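Local structure of mitochondrial dynamics protein MID49 (Mus musculus, 4WOY) at residues T1-E4 / R5-F9; A8-K12 / H13-P17; R230-L233 / L234-I238. The protein recruits the dynamin-related fission mediator Drp1 to the mitochondrial outer membrane, regulates its GTPase activity and is required for mitochondrial fission. The protein carries 1 engineered substitution. All coordinates share one frame; numbering follows the deposited sequence.

Interaction 1: residues T1-E4 / R5-F9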
loop_
_atom_site.group_PDB
_atom_site.type_symbol
_atom_site.label_atom_id
_atom_site.label_comp_id
_atom_site.label_asym_id
_atom_site.label_seq_id
_atom_site.Cartn_x
_atom_site.Cartn_y
_atom_site.Cartn_z
ATOM N N THR A 1 -9.782 -29.500 -15.818
ATOM C CA THR A 1 -10.673 -28.722 -14.964
ATOM C C THR A 1 -9.941 -27.566 -14.301
ATOM O O THR A 1 -8.697 -27.493 -14.255
ATOM C CB THR A 1 -11.385 -29.545 -13.831
ATOM O OG1 THR A 1 -10.424 -30.066 -12.901
ATOM C CG2 THR A 1 -12.274 -30.657 -14.388
ATOM N N PHE A 2 -10.767 -26.662 -13.794
ATOM C CA PHE A 2 -10.350 -25.348 -13.347
ATOM C C PHE A 2 -9.347 -25.353 -12.207
ATOM O O PHE A 2 -8.369 -24.604 -12.225
ATOM C CB PHE A 2 -11.586 -24.566 -12.927
ATOM C CG PHE A 2 -11.301 -23.151 -12.560
ATOM C CD1 PHE A 2 -10.951 -22.239 -13.541
ATOM C CD2 PHE A 2 -11.364 -22.719 -11.247
ATOM C CE1 PHE A 2 -10.691 -20.905 -13.220
ATOM C CE2 PHE A 2 -11.096 -21.393 -10.930
ATOM C CZ PHE A 2 -10.760 -20.491 -11.916
ATOM N N GLN A 3 -9.589 -26.216 -11.229
ATOM C CA GLN A 3 -8.783 -26.257 -10.021
ATOM C C GLN A 3 -7.312 -26.508 -10.372
ATOM O O GLN A 3 -6.421 -25.860 -9.821
ATOM C CB GLN A 3 -9.306 -27.328 -9.056
ATOM C CG GLN A 3 -8.519 -27.437 -7.755
ATOM C CD GLN A 3 -8.828 -26.292 -6.793
ATOM O OE1 GLN A 3 -9.769 -25.528 -7.004
ATOM N NE2 GLN A 3 -8.041 -26.175 -5.730
ATOM N N GLU A 4 -7.067 -27.432 -11.299
ATOM C CA GLU A 4 -5.706 -27.801 -11.665
ATOM C C GLU A 4 -4.965 -26.625 -12.306
ATOM O O GLU A 4 -3.823 -26.316 -11.943
ATOM C CB GLU A 4 -5.723 -28.984 -12.618
ATOM C CG GLU A 4 -6.450 -30.193 -12.073
ATOM C CD GLU A 4 -6.601 -31.307 -13.095
ATOM O OE1 GLU A 4 -7.650 -31.984 -13.069
ATOM O OE2 GLU A 4 -5.702 -31.482 -13.948
ATOM N N ARG A 5 -5.631 -25.952 -13.235
ATOM C CA ARG A 5 -5.014 -24.830 -13.937
ATOM C C ARG A 5 -4.779 -23.674 -12.983
ATOM O O ARG A 5 -3.842 -22.900 -13.138
ATOM C CB ARG A 5 -5.877 -24.382 -15.129
ATOM C CG ARG A 5 -6.292 -25.537 -16.030
ATOM C CD ARG A 5 -6.365 -25.167 -17.513
ATOM N NE ARG A 5 -7.212 -26.122 -18.235
ATOM C CZ ARG A 5 -7.834 -25.876 -19.389
ATOM N NH1 ARG A 5 -7.708 -24.693 -19.985
ATOM N NH2 ARG A 5 -8.588 -26.820 -19.947
ATOM N N LEU A 6 -5.652 -23.551 -11.999
ATOM C CA LEU A 6 -5.525 -22.480 -11.032
ATOM C C LEU A 6 -4.298 -22.703 -10.180
ATOM O O LEU A 6 -3.526 -21.793 -9.952
ATOM C CB LEU A 6 -6.777 -22.409 -10.161
ATOM C CG LEU A 6 -6.794 -21.259 -9.161
ATOM C CD1 LEU A 6 -8.173 -20.612 -9.143
ATOM C CD2 LEU A 6 -6.364 -21.745 -7.781
ATOM N N LEU A 7 -4.126 -23.939 -9.726
ATOM C CA LEU A 7 -2.980 -24.319 -8.906
ATOM C C LEU A 7 -1.704 -24.171 -9.706
ATOM O O LEU A 7 -0.676 -23.735 -9.180
ATOM C CB LEU A 7 -3.124 -25.748 -8.403
ATOM C CG LEU A 7 -4.243 -26.048 -7.400
ATOM C CD1 LEU A 7 -4.119 -27.464 -6.882
ATOM C CD2 LEU A 7 -4.264 -25.061 -6.247
ATOM N N ALA A 8 -1.789 -24.532 -10.985
ATOM C CA ALA A 8 -0.654 -24.422 -11.898
ATOM C C ALA A 8 -0.222 -22.957 -12.098
ATOM O O ALA A 8 0.963 -22.621 -12.014
ATOM C CB ALA A 8 -1.000 -25.079 -13.243
ATOM N N PHE A 9 -1.189 -22.082 -12.331
ATOM C CA PHE A 9 -0.908 -20.653 -12.458
ATOM C C PHE A 9 -0.289 -20.090 -11.178
ATOM O O PHE A 9 0.689 -19.326 -11.215
ATOM C CB PHE A 9 -2.187 -19.896 -12.811
ATOM C CG PHE A 9 -1.997 -18.422 -12.942
ATOM C CD1 PHE A 9 -1.571 -17.871 -14.143
ATOM C CD2 PHE A 9 -2.251 -17.581 -11.869
ATOM C CE1 PHE A 9 -1.400 -16.513 -14.278
ATOM C CE2 PHE A 9 -2.075 -16.224 -11.985
ATOM C CZ PHE A 9 -1.644 -15.683 -13.200
#

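Interaction 2: residues A8-K12 / H13-P17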
loop_
_atom_site.group_PDB
_atom_site.type_symbol
_atom_site.label_atom_id
_atom_site.label_comp_id
_atom_site.label_asym_id
_atom_site.label_seq_id
_atom_site.Cartn_x
_atom_site.Cartn_y
_atom_site.Cartn_z
ATOM N N ALA A 8 -1.789 -24.532 -10.985
ATOM C CA ALA A 8 -0.654 -24.422 -11.898
ATOM C C ALA A 8 -0.222 -22.957 -12.098
ATOM O O ALA A 8 0.963 -22.621 -12.014
ATOM C CB ALA A 8 -1.000 -25.079 -13.243
ATOM N N PHE A 9 -1.189 -22.082 -12.331
ATOM C CA PHE A 9 -0.908 -20.653 -12.458
ATOM C C PHE A 9 -0.289 -20.090 -11.178
ATOM O O PHE A 9 0.689 -19.326 -11.215
ATOM C CB PHE A 9 -2.187 -19.896 -12.811
ATOM C CG PHE A 9 -1.997 -18.422 -12.942
ATOM C CD1 PHE A 9 -1.571 -17.871 -14.143
ATOM C CD2 PHE A 9 -2.251 -17.581 -11.869
ATOM C CE1 PHE A 9 -1.400 -16.513 -14.278
ATOM C CE2 PHE A 9 -2.075 -16.224 -11.985
ATOM C CZ PHE A 9 -1.644 -15.683 -13.200
ATOM N N GLU A 10 -0.861 -20.479 -10.046
ATOM C CA GLU A 10 -0.360 -20.047 -8.752
ATOM C C GLU A 10 1.110 -20.499 -8.617
ATOM O O GLU A 10 2.003 -19.726 -8.236
ATOM C CB GLU A 10 -1.251 -20.617 -7.642
ATOM C CG GLU A 10 -0.856 -20.261 -6.214
ATOM C CD GLU A 10 -1.817 -20.849 -5.190
ATOM O OE1 GLU A 10 -1.790 -22.085 -4.968
ATOM O OE2 GLU A 10 -2.607 -20.075 -4.615
ATOM N N ARG A 11 1.346 -21.757 -8.977
ATOM C CA ARG A 11 2.662 -22.360 -8.879
ATOM C C ARG A 11 3.653 -21.556 -9.727
ATOM O O ARG A 11 4.739 -21.208 -9.272
ATOM C CB ARG A 11 2.601 -23.814 -9.371
ATOM C CG ARG A 11 3.905 -24.577 -9.310
ATOM C CD ARG A 11 3.835 -26.030 -9.890
ATOM N NE ARG A 11 4.289 -26.106 -11.281
ATOM C CZ ARG A 11 3.541 -26.386 -12.342
ATOM N NH1 ARG A 11 2.241 -26.635 -12.227
ATOM N NH2 ARG A 11 4.110 -26.418 -13.536
ATOM N N LYS A 12 3.251 -21.250 -10.956
ATOM C CA LYS A 12 4.129 -20.614 -11.944
ATOM C C LYS A 12 4.246 -19.086 -11.866
ATOM O O LYS A 12 5.285 -18.549 -12.231
ATOM C CB LYS A 12 3.712 -21.013 -13.370
ATOM C CG LYS A 12 3.913 -22.490 -13.692
ATOM C CD LYS A 12 3.395 -22.891 -15.070
ATOM C CE LYS A 12 1.976 -23.421 -15.029
ATOM N NZ LYS A 12 1.679 -24.257 -16.218
ATOM N N HIS A 13 3.182 -18.376 -11.487
ATOM C CA HIS A 13 3.219 -16.908 -11.580
ATOM C C HIS A 13 2.883 -16.173 -10.295
ATOM O O HIS A 13 2.937 -14.946 -10.248
ATOM C CB HIS A 13 2.316 -16.422 -12.721
ATOM C CG HIS A 13 2.690 -17.005 -14.046
ATOM N ND1 HIS A 13 1.916 -17.950 -14.690
ATOM C CD2 HIS A 13 3.789 -16.833 -14.813
ATOM C CE1 HIS A 13 2.511 -18.311 -15.812
ATOM N NE2 HIS A 13 3.648 -17.646 -15.911
ATOM N N VAL A 14 2.479 -16.900 -9.269
ATOM C CA VAL A 14 2.230 -16.246 -7.999
ATOM C C VAL A 14 3.299 -16.551 -6.945
ATOM O O VAL A 14 3.905 -15.641 -6.394
ATOM C CB VAL A 14 0.838 -16.621 -7.451
ATOM C CG1 VAL A 14 0.577 -15.926 -6.121
ATOM C CG2 VAL A 14 -0.208 -16.257 -8.453
ATOM N N ILE A 15 3.570 -17.828 -6.712
ATOM C CA ILE A 15 4.454 -18.227 -5.612
ATOM C C ILE A 15 5.901 -17.826 -5.871
ATOM O O ILE A 15 6.421 -18.016 -6.958
ATOM C CB ILE A 15 4.341 -19.743 -5.346
ATOM C CG1 ILE A 15 2.883 -20.095 -5.021
ATOM C CG2 ILE A 15 5.231 -20.166 -4.190
ATOM C CD1 ILE A 15 2.570 -21.587 -4.985
ATOM N N THR A 16 6.530 -17.229 -4.863
ATOM C CA THR A 16 7.893 -16.700 -4.986
ATOM C C THR A 16 8.883 -17.625 -4.278
ATOM O O THR A 16 8.673 -18.010 -3.130
ATOM C CB THR A 16 8.006 -15.263 -4.366
ATOM O OG1 THR A 16 7.041 -14.389 -4.968
ATOM C CG2 THR A 16 9.398 -14.694 -4.547
ATOM N N PRO A 17 9.976 -17.978 -4.961
ATOM C CA PRO A 17 11.035 -18.845 -4.413
ATOM C C PRO A 17 11.593 -18.306 -3.093
ATOM O O PRO A 17 11.857 -17.103 -3.017
ATOM C CB PRO A 17 12.099 -18.831 -5.518
ATOM C CG PRO A 17 11.312 -18.605 -6.791
ATOM C CD PRO A 17 10.186 -17.661 -6.389
#

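Interaction 3: residues R230-L233 / L234-I238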
loop_
_atom_site.group_PDB
_atom_site.type_symbol
_atom_site.label_atom_id
_atom_site.label_comp_id
_atom_site.label_asym_id
_atom_site.label_seq_id
_atom_site.Cartn_x
_atom_site.Cartn_y
_atom_site.Cartn_z
ATOM N N ARG A 230 -4.548 -16.057 0.179
ATOM C CA ARG A 230 -4.035 -16.750 -0.982
ATOM C C ARG A 230 -4.795 -16.296 -2.249
ATOM O O ARG A 230 -4.191 -16.090 -3.310
ATOM C CB ARG A 230 -4.139 -18.256 -0.743
ATOM C CG ARG A 230 -3.749 -19.106 -1.899
ATOM C CD ARG A 230 -3.196 -20.438 -1.414
ATOM N NE ARG A 230 -3.312 -21.432 -2.468
ATOM C CZ ARG A 230 -3.516 -22.716 -2.248
ATOM N NH1 ARG A 230 -3.611 -23.163 -1.001
ATOM N NH2 ARG A 230 -3.623 -23.545 -3.279
ATOM N N LEU A 231 -6.112 -16.122 -2.124
ATOM C CA LEU A 231 -6.942 -15.650 -3.231
ATOM C C LEU A 231 -6.604 -14.212 -3.628
ATOM O O LEU A 231 -6.643 -13.855 -4.807
ATOM C CB LEU A 231 -8.437 -15.760 -2.884
ATOM C CG LEU A 231 -9.358 -15.134 -3.948
ATOM C CD1 LEU A 231 -9.270 -15.898 -5.251
ATOM C CD2 LEU A 231 -10.813 -15.038 -3.493
ATOM N N LEU A 232 -6.301 -13.375 -2.646
ATOM C CA LEU A 232 -5.956 -11.998 -2.974
ATOM C C LEU A 232 -4.682 -11.983 -3.848
ATOM O O LEU A 232 -4.601 -11.229 -4.826
ATOM C CB LEU A 232 -5.792 -11.144 -1.701
ATOM C CG LEU A 232 -5.178 -9.752 -1.852
ATOM C CD1 LEU A 232 -5.998 -8.858 -2.797
ATOM C CD2 LEU A 232 -5.049 -9.128 -0.478
ATOM N N LEU A 233 -3.717 -12.840 -3.517
ATOM C CA LEU A 233 -2.461 -12.911 -4.280
ATOM C C LEU A 233 -2.684 -13.405 -5.711
ATOM O O LEU A 233 -2.074 -12.895 -6.644
ATOM C CB LEU A 233 -1.450 -13.799 -3.566
ATOM C CG LEU A 233 -0.783 -13.032 -2.433
ATOM C CD1 LEU A 233 -0.018 -13.973 -1.492
ATOM C CD2 LEU A 233 0.128 -11.958 -2.994
ATOM N N LEU A 234 -3.582 -14.374 -5.866
ATOM C CA LEU A 234 -4.013 -14.836 -7.187
ATOM C C LEU A 234 -4.607 -13.716 -8.033
ATOM O O LEU A 234 -4.226 -13.518 -9.198
ATOM C CB LEU A 234 -5.061 -15.932 -7.058
ATOM C CG LEU A 234 -4.489 -17.327 -7.035
ATOM C CD1 LEU A 234 -5.599 -18.273 -6.689
ATOM C CD2 LEU A 234 -3.871 -17.631 -8.396
ATOM N N LEU A 235 -5.566 -13.009 -7.451
ATOM C CA LEU A 235 -6.264 -11.976 -8.188
ATOM C C LEU A 235 -5.279 -10.941 -8.647
ATOM O O LEU A 235 -5.370 -10.446 -9.769
ATOM C CB LEU A 235 -7.362 -11.320 -7.346
ATOM C CG LEU A 235 -8.532 -12.225 -7.019
ATOM C CD1 LEU A 235 -9.368 -11.631 -5.881
ATOM C CD2 LEU A 235 -9.351 -12.457 -8.264
ATOM N N CYS A 236 -4.323 -10.628 -7.779
ATOM C CA CYS A 236 -3.317 -9.633 -8.107
ATOM C C CYS A 236 -2.478 -10.088 -9.291
ATOM O O CYS A 236 -2.235 -9.311 -10.223
ATOM C CB CYS A 236 -2.401 -9.365 -6.909
ATOM S SG CYS A 236 -3.044 -8.234 -5.678
ATOM N N GLY A 237 -2.032 -11.345 -9.249
ATOM C CA GLY A 237 -1.154 -11.874 -10.283
ATOM C C GLY A 237 -1.796 -11.891 -11.659
ATOM O O GLY A 237 -1.161 -11.616 -12.667
ATOM N N ILE A 238 -3.083 -12.189 -11.687
ATOM C CA ILE A 238 -3.828 -12.220 -12.925
ATOM C C ILE A 238 -4.058 -10.841 -13.496
ATOM O O ILE A 238 -3.916 -10.632 -14.697
ATOM C CB ILE A 238 -5.161 -12.930 -12.715
ATOM C CG1 ILE A 238 -4.882 -14.423 -12.665
ATOM C CG2 ILE A 238 -6.109 -12.644 -13.841
ATOM C CD1 ILE A 238 -6.067 -15.232 -12.569
#

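Interaction 1: residues T1-E4 / R5-F9
L6 reaches back one helical turn onto F2. Its CB lies 3.4 Å from F2 O and also close to the carbonyl oxygen of Q3, so the base of the side chain rests on the carbonyl end of the preceding turn. From there CG leads off anti to the backbone N of L6 (chi1 -176°), and the two methyls part. CD1 comes obliquely to the ring of F2, 3.5 Å from F2 CE2 and slightly farther from CZ, while CD2 points to a different neighbour, L234 of helix 228-241. The backbone beneath agrees with this spacing: L6 N donates to F2 O at 2.9 Å.

These contacts form the opening turns of helix 2-14, near the N-terminus of the crystallised fragment, which is predicted to face the cytoplasm. The i to i+4 ladder continues with L7 N to Q3 O at 3.0 Å and A8 N to E4 O at 2.9 Å. On the next face round the helix, L7 CG sits 3.3 Å from Q3 O. The Q3 chain bends at chi2 (75°), which brings its NE2 at a slant to within 4.0 Å of L7 CD2, although the polar partner of that amide is the backbone oxygen of E269. At the N-terminus, T1 OG1 makes a weak hydrogen bond to E4 OE1, and R5 CG lies against T1 O. F2 and L6 both also touch F329, the C-terminal residue, and helix 272-288.

Interaction 2: residues A8-K12 / H13-P17
F9 O receives the backbone N of H13 at 2.7 Å, continuing the alpha-helical pattern of the preceding turn, where K12 N donates to A8 O. One residue on, the pattern changes. E10 O accepts two donors: I15 N at 2.9 Å, nearly in line with the carbonyl, and V14 N at 3.0 Å, which approaches from 37° out of the carbonyl plane and thus away from a lone pair. The straighter of the two is the i to i+5 bond, the mark of a wider pi-type turn, while the i to i+4 bond survives in a bent form.

This is the C-terminal part of helix 2-14, where the chain leaves the helix and runs to P17, the N-cap residue of helix 18-42. The carboxylate of E10 is engaged by helix 228-241: CG stands anti to the backbone N (chi1 180°) and the extended chain brings OE2 to NE of R230 in a salt bridge, with both carboxylate oxygens hydrogen-bonded outside the segment. Along the way E10 CG lies 3.9 Å from I15 CD1. T16 leaves toward another part of the chain, its OG1 hydrogen-bonded to Q62 O.

The rings of F9 and H13 meet obliquely, their planes at 49° and centroids 5.2 Å apart. H13 CB sits over one face of the F9 ring, 4.2 Å from the centroid. In turn, K12 CB lies over a face of the H13 imidazole, 3.9 Å from its centroid. F9 CE2 also meets V14 CG2 at 4.0 Å, and both side chains continue onto L234 of helix 228-241.

Interaction 3: residues R230-L233 / L234-I238
Between R230-L233 and L234-I238 no ring takes part; the flat groups are the backbone amides, joined i to i+4, and the guanidinium of R230. L234 N donates to R230 O at 3.1 Å, and L235, C236 and G237 follow the same pattern onto L231, L232 and L233. The guanidinium points away from this ladder: besides its partner E10, it reaches a second carboxylate through NH2, in a salt bridge with E269.

Side chains pack alongside the ladder. L235 CG presses on L231 O at 3.3 Å, and its CD1 meets L231 CG at 4.0 Å, the two leucines crossing at a slant. The CG of L231 stands anti to its own N (chi1 174°), which carries the chain forward to L235. On another face, L232 CD1 approaches C236 SG at 4.2 Å. Neighbouring helices touch these turns: L231 meets helix 272-288, L232 and L235 meet helix 250-261, and L234 meets helix 2-14. In these two turns the leucines L231, L232, L234 and L235 are buried and the backbone satisfies itself internally, while R230, the only charged side chain within residues 230-238, probably has its charge offset by the E10 and E269 carboxylates at the edge of an otherwise apolar surface.

Overall arrangement
Interactions 1 and 2 succeed one another on helix 2-14, sharing A8 and F9, with centres about 11 Å apart; interaction 3 comes more than 200 residues later, on helix 228-241, with its centre about 13 Å from that of interaction 1 and 10 Å from that of interaction 2. The two helices pack together: F9 CE2 meets I238 CG1 at 3.4 Å, and one salt bridge joins interactions 2 and 3. The start of the chain is thus fastened to the helical part that follows the strands of the nucleotidyltransferase-like region, all on one side of the chain's centre.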